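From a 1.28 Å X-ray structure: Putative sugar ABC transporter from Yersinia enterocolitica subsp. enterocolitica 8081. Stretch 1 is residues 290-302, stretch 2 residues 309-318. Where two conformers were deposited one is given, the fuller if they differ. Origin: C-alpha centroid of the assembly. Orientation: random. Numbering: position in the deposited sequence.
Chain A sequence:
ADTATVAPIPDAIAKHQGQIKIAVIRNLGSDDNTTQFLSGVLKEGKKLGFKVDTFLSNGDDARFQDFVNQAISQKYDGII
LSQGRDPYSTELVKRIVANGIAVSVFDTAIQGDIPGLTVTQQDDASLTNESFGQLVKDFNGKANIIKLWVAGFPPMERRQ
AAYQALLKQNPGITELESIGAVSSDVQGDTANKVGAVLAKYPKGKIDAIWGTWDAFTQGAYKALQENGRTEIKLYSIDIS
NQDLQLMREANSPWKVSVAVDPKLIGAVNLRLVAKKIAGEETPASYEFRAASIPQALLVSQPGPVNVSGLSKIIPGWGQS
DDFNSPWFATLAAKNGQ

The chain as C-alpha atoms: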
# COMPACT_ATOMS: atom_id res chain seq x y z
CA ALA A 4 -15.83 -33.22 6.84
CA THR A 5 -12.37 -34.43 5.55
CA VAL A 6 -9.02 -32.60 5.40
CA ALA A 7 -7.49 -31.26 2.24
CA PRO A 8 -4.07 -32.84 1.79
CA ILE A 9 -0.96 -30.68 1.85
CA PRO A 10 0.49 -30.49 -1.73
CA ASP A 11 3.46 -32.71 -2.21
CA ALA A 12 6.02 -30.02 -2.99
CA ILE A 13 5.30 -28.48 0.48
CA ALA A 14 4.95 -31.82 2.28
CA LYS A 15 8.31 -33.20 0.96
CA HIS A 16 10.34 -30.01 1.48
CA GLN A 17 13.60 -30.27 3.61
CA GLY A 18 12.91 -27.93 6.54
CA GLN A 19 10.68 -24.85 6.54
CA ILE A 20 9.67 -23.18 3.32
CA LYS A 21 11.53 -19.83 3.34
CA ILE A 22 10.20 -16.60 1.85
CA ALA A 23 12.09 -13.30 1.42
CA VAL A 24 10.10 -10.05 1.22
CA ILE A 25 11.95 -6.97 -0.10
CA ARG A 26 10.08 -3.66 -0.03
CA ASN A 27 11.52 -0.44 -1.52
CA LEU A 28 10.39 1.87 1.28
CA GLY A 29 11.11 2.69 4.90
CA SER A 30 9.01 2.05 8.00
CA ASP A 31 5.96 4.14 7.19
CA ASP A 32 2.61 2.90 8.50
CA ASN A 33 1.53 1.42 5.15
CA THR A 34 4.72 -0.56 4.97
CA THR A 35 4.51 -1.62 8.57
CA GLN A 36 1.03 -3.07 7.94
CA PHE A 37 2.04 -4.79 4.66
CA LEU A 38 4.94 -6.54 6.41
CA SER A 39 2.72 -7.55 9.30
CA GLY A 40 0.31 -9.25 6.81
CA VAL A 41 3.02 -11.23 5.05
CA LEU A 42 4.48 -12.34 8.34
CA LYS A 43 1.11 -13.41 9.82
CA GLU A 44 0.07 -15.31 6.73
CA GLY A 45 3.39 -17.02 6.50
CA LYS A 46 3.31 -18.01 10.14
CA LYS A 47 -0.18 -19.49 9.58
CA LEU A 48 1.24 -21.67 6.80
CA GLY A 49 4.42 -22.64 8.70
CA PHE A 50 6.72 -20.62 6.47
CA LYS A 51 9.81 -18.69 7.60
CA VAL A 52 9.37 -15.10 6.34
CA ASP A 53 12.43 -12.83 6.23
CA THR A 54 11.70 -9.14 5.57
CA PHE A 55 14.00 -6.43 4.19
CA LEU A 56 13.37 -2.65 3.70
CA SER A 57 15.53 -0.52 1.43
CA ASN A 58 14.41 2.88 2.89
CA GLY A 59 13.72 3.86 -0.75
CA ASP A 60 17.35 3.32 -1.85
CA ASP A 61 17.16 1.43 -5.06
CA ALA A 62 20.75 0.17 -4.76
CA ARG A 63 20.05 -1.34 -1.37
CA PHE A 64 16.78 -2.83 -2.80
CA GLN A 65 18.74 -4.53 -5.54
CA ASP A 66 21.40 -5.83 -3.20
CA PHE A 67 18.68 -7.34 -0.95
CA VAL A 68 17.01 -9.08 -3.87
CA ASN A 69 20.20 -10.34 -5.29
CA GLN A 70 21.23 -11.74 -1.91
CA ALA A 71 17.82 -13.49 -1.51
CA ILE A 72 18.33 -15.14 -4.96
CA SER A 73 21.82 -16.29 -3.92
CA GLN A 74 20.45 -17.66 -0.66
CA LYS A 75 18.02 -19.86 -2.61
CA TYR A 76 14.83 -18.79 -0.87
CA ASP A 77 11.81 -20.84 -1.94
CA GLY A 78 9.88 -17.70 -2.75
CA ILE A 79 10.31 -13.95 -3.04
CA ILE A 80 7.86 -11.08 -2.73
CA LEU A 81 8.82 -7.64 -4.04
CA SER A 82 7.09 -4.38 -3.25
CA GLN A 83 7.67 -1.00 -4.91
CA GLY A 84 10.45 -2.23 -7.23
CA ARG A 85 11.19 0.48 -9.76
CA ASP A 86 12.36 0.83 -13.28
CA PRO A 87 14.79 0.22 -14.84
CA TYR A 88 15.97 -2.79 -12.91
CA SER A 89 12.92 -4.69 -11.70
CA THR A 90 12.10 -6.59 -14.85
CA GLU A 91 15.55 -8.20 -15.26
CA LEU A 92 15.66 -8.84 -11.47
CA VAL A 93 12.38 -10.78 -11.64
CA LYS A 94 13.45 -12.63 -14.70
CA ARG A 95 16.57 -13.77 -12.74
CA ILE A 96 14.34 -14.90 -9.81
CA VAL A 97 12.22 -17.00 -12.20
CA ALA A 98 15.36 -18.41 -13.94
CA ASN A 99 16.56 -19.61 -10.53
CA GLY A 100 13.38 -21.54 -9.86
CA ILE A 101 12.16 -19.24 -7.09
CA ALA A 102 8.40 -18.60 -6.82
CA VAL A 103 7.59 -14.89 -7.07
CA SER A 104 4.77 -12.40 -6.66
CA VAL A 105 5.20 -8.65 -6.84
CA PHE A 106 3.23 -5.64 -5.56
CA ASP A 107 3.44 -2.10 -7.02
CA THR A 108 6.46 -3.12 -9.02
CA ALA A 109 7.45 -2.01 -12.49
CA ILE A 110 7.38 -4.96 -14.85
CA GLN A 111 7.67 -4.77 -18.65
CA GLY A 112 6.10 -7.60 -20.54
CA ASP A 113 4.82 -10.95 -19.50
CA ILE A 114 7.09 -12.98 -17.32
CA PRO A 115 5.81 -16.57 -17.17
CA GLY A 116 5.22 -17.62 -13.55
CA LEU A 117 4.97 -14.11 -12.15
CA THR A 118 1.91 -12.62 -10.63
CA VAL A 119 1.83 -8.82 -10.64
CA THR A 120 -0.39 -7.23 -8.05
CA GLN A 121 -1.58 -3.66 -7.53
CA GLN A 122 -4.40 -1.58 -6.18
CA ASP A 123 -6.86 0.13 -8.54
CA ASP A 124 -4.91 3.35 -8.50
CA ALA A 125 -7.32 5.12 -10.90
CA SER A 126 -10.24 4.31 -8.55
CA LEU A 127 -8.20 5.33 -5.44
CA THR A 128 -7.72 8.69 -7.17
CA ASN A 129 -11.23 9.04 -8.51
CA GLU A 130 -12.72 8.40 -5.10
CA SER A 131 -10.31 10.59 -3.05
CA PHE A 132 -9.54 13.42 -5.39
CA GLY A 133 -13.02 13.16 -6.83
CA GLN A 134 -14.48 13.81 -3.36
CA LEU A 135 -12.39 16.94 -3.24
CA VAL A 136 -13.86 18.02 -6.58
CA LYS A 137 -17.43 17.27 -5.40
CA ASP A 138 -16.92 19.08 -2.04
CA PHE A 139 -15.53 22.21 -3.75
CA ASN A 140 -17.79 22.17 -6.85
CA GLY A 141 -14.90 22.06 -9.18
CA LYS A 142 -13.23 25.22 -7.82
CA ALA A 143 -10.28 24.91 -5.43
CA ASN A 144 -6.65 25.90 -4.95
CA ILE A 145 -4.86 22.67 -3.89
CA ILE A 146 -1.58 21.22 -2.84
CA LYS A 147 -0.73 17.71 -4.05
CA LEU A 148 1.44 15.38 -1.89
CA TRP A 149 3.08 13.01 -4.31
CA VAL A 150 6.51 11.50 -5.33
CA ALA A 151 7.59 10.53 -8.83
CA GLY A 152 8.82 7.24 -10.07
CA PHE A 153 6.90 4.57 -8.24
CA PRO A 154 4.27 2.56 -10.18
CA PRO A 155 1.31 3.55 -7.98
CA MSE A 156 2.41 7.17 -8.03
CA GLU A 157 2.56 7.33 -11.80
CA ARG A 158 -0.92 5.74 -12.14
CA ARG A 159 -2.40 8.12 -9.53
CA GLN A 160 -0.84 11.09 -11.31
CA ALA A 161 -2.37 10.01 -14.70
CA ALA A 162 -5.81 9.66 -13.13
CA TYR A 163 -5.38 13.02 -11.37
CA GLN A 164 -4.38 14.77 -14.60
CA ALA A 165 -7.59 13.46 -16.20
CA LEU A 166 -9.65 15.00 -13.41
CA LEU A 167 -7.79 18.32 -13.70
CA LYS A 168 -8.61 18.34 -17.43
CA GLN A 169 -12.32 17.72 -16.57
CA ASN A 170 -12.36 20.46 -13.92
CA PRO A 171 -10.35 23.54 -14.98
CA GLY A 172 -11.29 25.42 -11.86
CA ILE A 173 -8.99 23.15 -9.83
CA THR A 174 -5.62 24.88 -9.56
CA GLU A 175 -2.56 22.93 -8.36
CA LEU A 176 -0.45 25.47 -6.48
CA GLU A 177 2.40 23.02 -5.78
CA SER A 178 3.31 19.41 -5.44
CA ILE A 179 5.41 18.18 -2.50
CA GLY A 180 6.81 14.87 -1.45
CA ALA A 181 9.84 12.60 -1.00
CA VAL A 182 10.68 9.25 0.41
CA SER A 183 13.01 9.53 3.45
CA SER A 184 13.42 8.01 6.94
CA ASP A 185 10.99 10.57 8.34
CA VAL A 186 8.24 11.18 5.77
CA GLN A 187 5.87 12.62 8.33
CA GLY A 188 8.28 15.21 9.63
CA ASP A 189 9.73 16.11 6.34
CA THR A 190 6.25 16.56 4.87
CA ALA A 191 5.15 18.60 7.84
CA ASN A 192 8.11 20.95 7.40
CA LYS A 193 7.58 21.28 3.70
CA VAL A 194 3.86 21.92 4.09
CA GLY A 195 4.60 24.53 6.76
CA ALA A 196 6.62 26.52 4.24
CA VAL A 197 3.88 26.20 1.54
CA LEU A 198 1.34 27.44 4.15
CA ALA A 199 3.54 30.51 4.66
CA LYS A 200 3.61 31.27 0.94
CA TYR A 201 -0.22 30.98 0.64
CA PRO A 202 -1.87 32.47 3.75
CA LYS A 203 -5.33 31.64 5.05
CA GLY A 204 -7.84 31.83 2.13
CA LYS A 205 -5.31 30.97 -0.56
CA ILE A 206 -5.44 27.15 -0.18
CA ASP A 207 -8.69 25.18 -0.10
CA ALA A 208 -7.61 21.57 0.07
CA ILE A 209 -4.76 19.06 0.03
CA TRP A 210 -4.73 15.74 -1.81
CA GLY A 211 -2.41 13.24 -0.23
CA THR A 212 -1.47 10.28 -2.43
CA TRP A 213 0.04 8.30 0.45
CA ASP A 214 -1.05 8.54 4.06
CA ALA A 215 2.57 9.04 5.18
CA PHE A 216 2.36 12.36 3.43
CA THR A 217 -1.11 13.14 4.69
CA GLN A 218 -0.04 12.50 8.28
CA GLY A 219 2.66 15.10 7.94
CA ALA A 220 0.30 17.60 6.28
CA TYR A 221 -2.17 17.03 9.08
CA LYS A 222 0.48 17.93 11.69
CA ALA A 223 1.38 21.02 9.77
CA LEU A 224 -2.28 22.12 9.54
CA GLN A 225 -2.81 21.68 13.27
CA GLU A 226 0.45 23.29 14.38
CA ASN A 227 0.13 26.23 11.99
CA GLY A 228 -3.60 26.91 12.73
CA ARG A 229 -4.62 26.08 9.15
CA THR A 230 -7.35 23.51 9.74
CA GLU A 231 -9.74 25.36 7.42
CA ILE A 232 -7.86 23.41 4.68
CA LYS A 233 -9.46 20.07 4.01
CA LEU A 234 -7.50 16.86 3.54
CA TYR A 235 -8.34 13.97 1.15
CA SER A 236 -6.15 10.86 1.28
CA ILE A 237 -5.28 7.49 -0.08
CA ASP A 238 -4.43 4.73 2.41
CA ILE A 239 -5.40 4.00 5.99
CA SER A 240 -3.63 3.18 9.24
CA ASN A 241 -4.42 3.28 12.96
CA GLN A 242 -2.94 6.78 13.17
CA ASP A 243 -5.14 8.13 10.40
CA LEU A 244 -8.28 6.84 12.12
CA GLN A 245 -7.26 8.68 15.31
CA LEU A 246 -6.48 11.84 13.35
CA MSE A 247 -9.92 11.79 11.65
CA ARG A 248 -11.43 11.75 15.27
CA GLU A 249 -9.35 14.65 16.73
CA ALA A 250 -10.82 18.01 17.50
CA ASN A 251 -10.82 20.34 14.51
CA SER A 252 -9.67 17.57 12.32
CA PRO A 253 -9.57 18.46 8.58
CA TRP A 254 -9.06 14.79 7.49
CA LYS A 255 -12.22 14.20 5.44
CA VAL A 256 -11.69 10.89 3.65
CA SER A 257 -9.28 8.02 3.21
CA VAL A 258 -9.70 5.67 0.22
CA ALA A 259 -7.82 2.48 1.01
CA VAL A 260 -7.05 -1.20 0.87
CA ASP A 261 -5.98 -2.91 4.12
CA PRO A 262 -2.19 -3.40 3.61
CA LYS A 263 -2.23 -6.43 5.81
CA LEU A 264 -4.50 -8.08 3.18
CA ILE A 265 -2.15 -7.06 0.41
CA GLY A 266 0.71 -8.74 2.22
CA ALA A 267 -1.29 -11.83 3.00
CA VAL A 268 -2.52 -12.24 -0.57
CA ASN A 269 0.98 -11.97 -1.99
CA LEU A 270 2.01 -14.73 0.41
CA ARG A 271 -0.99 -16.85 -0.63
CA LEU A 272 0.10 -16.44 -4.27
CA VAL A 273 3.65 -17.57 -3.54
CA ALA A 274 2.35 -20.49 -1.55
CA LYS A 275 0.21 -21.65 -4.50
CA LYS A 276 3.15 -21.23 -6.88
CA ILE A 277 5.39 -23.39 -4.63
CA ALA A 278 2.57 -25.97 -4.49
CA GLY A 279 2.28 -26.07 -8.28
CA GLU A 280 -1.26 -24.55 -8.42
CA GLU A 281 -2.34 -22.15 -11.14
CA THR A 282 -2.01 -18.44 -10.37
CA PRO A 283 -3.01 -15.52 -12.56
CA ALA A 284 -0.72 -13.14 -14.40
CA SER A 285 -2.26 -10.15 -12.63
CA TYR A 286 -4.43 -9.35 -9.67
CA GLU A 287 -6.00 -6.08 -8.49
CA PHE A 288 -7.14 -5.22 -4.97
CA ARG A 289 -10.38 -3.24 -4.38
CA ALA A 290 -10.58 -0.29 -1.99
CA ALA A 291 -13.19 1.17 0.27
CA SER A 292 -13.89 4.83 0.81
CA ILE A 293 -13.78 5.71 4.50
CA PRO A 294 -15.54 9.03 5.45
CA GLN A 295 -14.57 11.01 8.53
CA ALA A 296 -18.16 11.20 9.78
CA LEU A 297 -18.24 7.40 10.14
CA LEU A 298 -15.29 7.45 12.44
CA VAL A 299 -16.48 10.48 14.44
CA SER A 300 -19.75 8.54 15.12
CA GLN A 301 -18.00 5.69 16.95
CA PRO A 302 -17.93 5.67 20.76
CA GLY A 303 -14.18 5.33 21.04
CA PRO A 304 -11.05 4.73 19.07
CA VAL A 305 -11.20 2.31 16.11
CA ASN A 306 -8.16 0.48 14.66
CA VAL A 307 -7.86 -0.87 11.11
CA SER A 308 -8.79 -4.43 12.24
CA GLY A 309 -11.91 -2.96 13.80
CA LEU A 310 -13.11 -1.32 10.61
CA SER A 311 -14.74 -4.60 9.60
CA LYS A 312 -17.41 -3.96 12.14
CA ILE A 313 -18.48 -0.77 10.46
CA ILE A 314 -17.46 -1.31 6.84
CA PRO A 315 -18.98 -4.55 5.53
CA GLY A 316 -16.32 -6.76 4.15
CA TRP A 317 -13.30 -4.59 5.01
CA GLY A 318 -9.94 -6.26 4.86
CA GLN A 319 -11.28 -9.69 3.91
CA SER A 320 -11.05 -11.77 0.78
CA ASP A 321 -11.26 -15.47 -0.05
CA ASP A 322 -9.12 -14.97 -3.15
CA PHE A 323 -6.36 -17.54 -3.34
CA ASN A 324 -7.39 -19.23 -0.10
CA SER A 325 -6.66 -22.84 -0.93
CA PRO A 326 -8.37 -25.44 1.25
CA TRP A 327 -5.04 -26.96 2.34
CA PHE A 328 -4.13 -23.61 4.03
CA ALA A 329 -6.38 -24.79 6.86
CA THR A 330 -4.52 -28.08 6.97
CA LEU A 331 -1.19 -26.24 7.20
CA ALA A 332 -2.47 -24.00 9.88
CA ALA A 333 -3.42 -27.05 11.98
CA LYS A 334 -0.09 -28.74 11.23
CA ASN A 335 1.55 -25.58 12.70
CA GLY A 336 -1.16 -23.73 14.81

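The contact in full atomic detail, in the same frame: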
# COMPACT_ATOMS: atom_id res chain seq x y z
N ALA A 290 -10.64 -1.18 -3.20
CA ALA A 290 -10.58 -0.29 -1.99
C ALA A 290 -11.94 0.09 -1.53
O ALA A 290 -12.97 -0.12 -2.25
CB ALA A 290 -9.85 0.96 -2.26
N ALA A 291 -12.03 0.60 -0.32
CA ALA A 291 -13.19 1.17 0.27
C ALA A 291 -12.93 2.63 0.57
O ALA A 291 -11.80 3.03 0.87
CB ALA A 291 -13.57 0.45 1.58
N SER A 292 -13.99 3.44 0.50
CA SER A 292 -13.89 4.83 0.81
C SER A 292 -14.41 5.03 2.25
O SER A 292 -15.58 4.75 2.53
CB SER A 292 -14.71 5.67 -0.15
OG SER A 292 -14.23 5.38 -1.50
N ILE A 293 -13.54 5.61 3.08
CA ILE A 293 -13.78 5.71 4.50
C ILE A 293 -14.01 7.19 4.85
O ILE A 293 -13.08 7.97 4.84
CB ILE A 293 -12.58 5.17 5.34
CG1 ILE A 293 -12.21 3.77 4.91
CG2 ILE A 293 -12.85 5.25 6.86
CD1 ILE A 293 -10.87 3.29 5.40
N PRO A 294 -15.22 7.57 5.12
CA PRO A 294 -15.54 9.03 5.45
C PRO A 294 -15.31 9.35 6.93
O PRO A 294 -15.62 8.55 7.79
CB PRO A 294 -17.02 9.21 5.09
CG PRO A 294 -17.57 7.81 5.32
CD PRO A 294 -16.49 6.78 5.07
N GLN A 295 -14.81 10.54 7.18
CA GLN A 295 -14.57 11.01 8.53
C GLN A 295 -15.78 10.88 9.42
O GLN A 295 -15.68 10.48 10.58
CB GLN A 295 -14.14 12.46 8.48
CG GLN A 295 -13.91 13.15 9.79
CD GLN A 295 -13.41 14.53 9.67
OE1 GLN A 295 -13.90 15.30 8.83
NE2 GLN A 295 -12.42 14.92 10.52
N ALA A 296 -16.96 11.19 8.89
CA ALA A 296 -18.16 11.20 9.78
C ALA A 296 -18.41 9.80 10.38
O ALA A 296 -18.91 9.70 11.53
CB ALA A 296 -19.34 11.67 9.07
N LEU A 297 -18.12 8.76 9.61
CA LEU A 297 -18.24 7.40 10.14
C LEU A 297 -17.42 7.18 11.42
O LEU A 297 -17.91 6.59 12.41
CB LEU A 297 -17.94 6.38 9.01
CG LEU A 297 -18.08 4.94 9.37
CD1 LEU A 297 -19.53 4.60 9.61
CD2 LEU A 297 -17.49 4.04 8.28
N LEU A 298 -16.18 7.57 11.33
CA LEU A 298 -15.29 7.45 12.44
C LEU A 298 -15.67 8.31 13.62
O LEU A 298 -15.63 7.85 14.78
CB LEU A 298 -13.84 7.65 11.99
CG LEU A 298 -13.06 6.42 11.63
CD1 LEU A 298 -12.90 5.43 12.82
CD2 LEU A 298 -13.76 5.78 10.52
N VAL A 299 -16.06 9.55 13.36
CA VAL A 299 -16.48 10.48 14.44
C VAL A 299 -17.67 9.95 15.21
O VAL A 299 -17.78 10.15 16.45
CB VAL A 299 -16.74 11.88 13.87
CG1 VAL A 299 -17.38 12.90 14.88
CG2 VAL A 299 -15.34 12.43 13.41
N SER A 300 -18.55 9.18 14.50
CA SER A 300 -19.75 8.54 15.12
C SER A 300 -19.49 7.37 16.09
O SER A 300 -20.37 6.97 16.83
CB SER A 300 -20.67 7.97 14.07
OG SER A 300 -21.24 8.97 13.27
N GLN A 301 -18.26 6.86 16.10
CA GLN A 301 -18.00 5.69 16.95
C GLN A 301 -17.83 6.17 18.38
O GLN A 301 -17.36 7.28 18.59
CB GLN A 301 -16.72 5.00 16.43
CG GLN A 301 -16.84 4.53 14.97
CD GLN A 301 -18.08 3.72 14.68
OE1 GLN A 301 -18.34 2.78 15.43
NE2 GLN A 301 -18.88 4.16 13.68
N PRO A 302 -18.06 5.30 19.33
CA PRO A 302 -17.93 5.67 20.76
C PRO A 302 -16.51 5.70 21.34
O PRO A 302 -16.27 6.10 22.48
CB PRO A 302 -18.76 4.59 21.42
CG PRO A 302 -18.61 3.34 20.57
CD PRO A 302 -18.55 3.90 19.14
N GLY A 309 -10.58 -3.26 13.38
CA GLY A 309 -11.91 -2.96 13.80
C GLY A 309 -12.86 -2.39 12.75
O GLY A 309 -14.06 -2.25 12.99
N LEU A 310 -12.30 -1.93 11.68
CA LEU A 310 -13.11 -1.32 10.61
C LEU A 310 -14.12 -2.34 10.03
O LEU A 310 -15.15 -1.95 9.52
CB LEU A 310 -12.27 -0.79 9.47
CG LEU A 310 -11.52 0.45 9.74
CD1 LEU A 310 -10.57 0.78 8.56
CD2 LEU A 310 -12.48 1.65 10.06
N SER A 311 -13.83 -3.64 10.11
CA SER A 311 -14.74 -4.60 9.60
C SER A 311 -16.10 -4.54 10.26
O SER A 311 -17.08 -5.08 9.72
CB SER A 311 -14.21 -6.01 9.69
OG SER A 311 -13.99 -6.41 11.03
N LYS A 312 -16.19 -4.03 11.46
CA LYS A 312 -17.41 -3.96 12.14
C LYS A 312 -18.24 -2.88 11.66
O LYS A 312 -19.45 -2.98 11.89
CB LYS A 312 -17.25 -3.77 13.67
CG LYS A 312 -16.28 -4.82 14.26
CD LYS A 312 -16.80 -5.29 15.62
CE LYS A 312 -15.94 -6.41 16.20
NZ LYS A 312 -14.84 -5.82 16.99
N ILE A 313 -17.70 -1.92 10.95
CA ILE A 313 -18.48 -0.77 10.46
C ILE A 313 -18.42 -0.54 8.98
O ILE A 313 -19.05 0.34 8.47
CB ILE A 313 -18.10 0.56 11.27
CG1 ILE A 313 -16.61 0.88 11.15
CG2 ILE A 313 -18.58 0.44 12.71
CD1 ILE A 313 -16.22 2.19 11.81
N ILE A 314 -17.59 -1.32 8.29
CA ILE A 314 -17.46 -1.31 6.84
C ILE A 314 -17.56 -2.76 6.40
O ILE A 314 -16.63 -3.56 6.48
CB ILE A 314 -16.13 -0.69 6.36
CG1 ILE A 314 -15.96 0.68 6.90
CG2 ILE A 314 -15.91 -0.89 4.85
CD1 ILE A 314 -14.66 1.28 6.51
N PRO A 315 -18.75 -3.16 5.95
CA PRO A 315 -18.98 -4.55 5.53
C PRO A 315 -17.94 -5.00 4.56
O PRO A 315 -17.75 -4.30 3.56
CB PRO A 315 -20.30 -4.48 4.80
CG PRO A 315 -21.07 -3.44 5.59
CD PRO A 315 -20.03 -2.36 5.91
N GLY A 316 -17.27 -6.12 4.91
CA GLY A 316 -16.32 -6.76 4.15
C GLY A 316 -14.88 -6.19 4.13
O GLY A 316 -13.97 -6.77 3.47
N TRP A 317 -14.62 -5.20 4.95
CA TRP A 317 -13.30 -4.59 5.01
C TRP A 317 -12.23 -5.63 5.36
O TRP A 317 -12.32 -6.43 6.31
CB TRP A 317 -13.27 -3.51 6.06
CG TRP A 317 -11.88 -3.07 6.32
CD1 TRP A 317 -11.07 -3.47 7.39
CD2 TRP A 317 -11.15 -2.19 5.53
NE1 TRP A 317 -9.90 -2.83 7.26
CE2 TRP A 317 -9.89 -2.06 6.13
CE3 TRP A 317 -11.41 -1.45 4.34
CZ2 TRP A 317 -8.92 -1.20 5.58
CZ3 TRP A 317 -10.46 -0.71 3.82
CH2 TRP A 317 -9.23 -0.59 4.45
N GLY A 318 -11.17 -5.52 4.57
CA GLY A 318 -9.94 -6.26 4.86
C GLY A 318 -10.03 -7.77 4.72
O GLY A 318 -9.14 -8.53 5.22

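Two segments of a chain can be held together by side-chain packing alone, with no hydrogen bond passing between them. The contact between residues 290-302 and 309-318 of this putative sugar ABC transporter illustrates the principle: no hydrogen bond crosses between the stretches, yet about 408 Å² of surface, both sides summed, is buried between them.

Stretch 2 opens with helical backbone angles, and Gly309 makes no contact with stretch 1. Leu310 is the first to reach across. Its CA-to-CB bond points sideways, but the m,t rotamer carries the end of the side chain nearer, where CD1 lies 4.0 Å from CD1 of Ile293 and CD2 lies 4.3 Å from CD2 of Leu298. All three residues are buried, a setting that suits branched aliphatic groups with no polar atoms to satisfy. The carbonyl of Leu310 is occupied locally, accepting bonds from the backbone nitrogens of Ile313 (N to O, 2.9 Å) and Ile314 (N to O, 2.8 Å).

Ser311 and Lys312 stay out of reach, and Ile313 then makes the largest contribution of any residue, with 80 Å² covered. Its CD1 packs 4.1 Å from CG of Leu297, while its CG2 lies 3.6 Å from OE1 of Gln301. The glutamine folds back on its own stretch: its NE2 donates to the carbonyl O of Leu297 at 2.9 Å, with a nearly straight angle of 167°. One end of the amide is thus engaged in an internal bond while the side chain also covers an aliphatic neighbour.

Ile314 points toward stretch 1 and touches three of its residues. Its CD1 is 3.8 Å from CG1 of Ile293, its CG1 is 3.9 Å from CD2 of Leu297, and its CG2 is 4.2 Å from CB of Ala291. On the facing strand, the side chains of Ala291 and Ile293 point toward stretch 2 whereas that of Ser292 points away, the usual alternation of a strand, which here leaves the serine exposed.

The chain next reverses through a type II turn from Ile314 to Trp317, closed by Trp317 N to Ile314 O at 3.0 Å. Gly316 occupies it with a positive phi of 79°, a conformation that favours glycine. The turn leads to Trp317, whose ring extends back to the strand. CB of Ala291 approaches the ring edge, 4.0 Å from CE3, and CD1 of Ile293 lies 4.3 Å from CH2. Gly318, again with positive phi, ends the stretch without touching its partner.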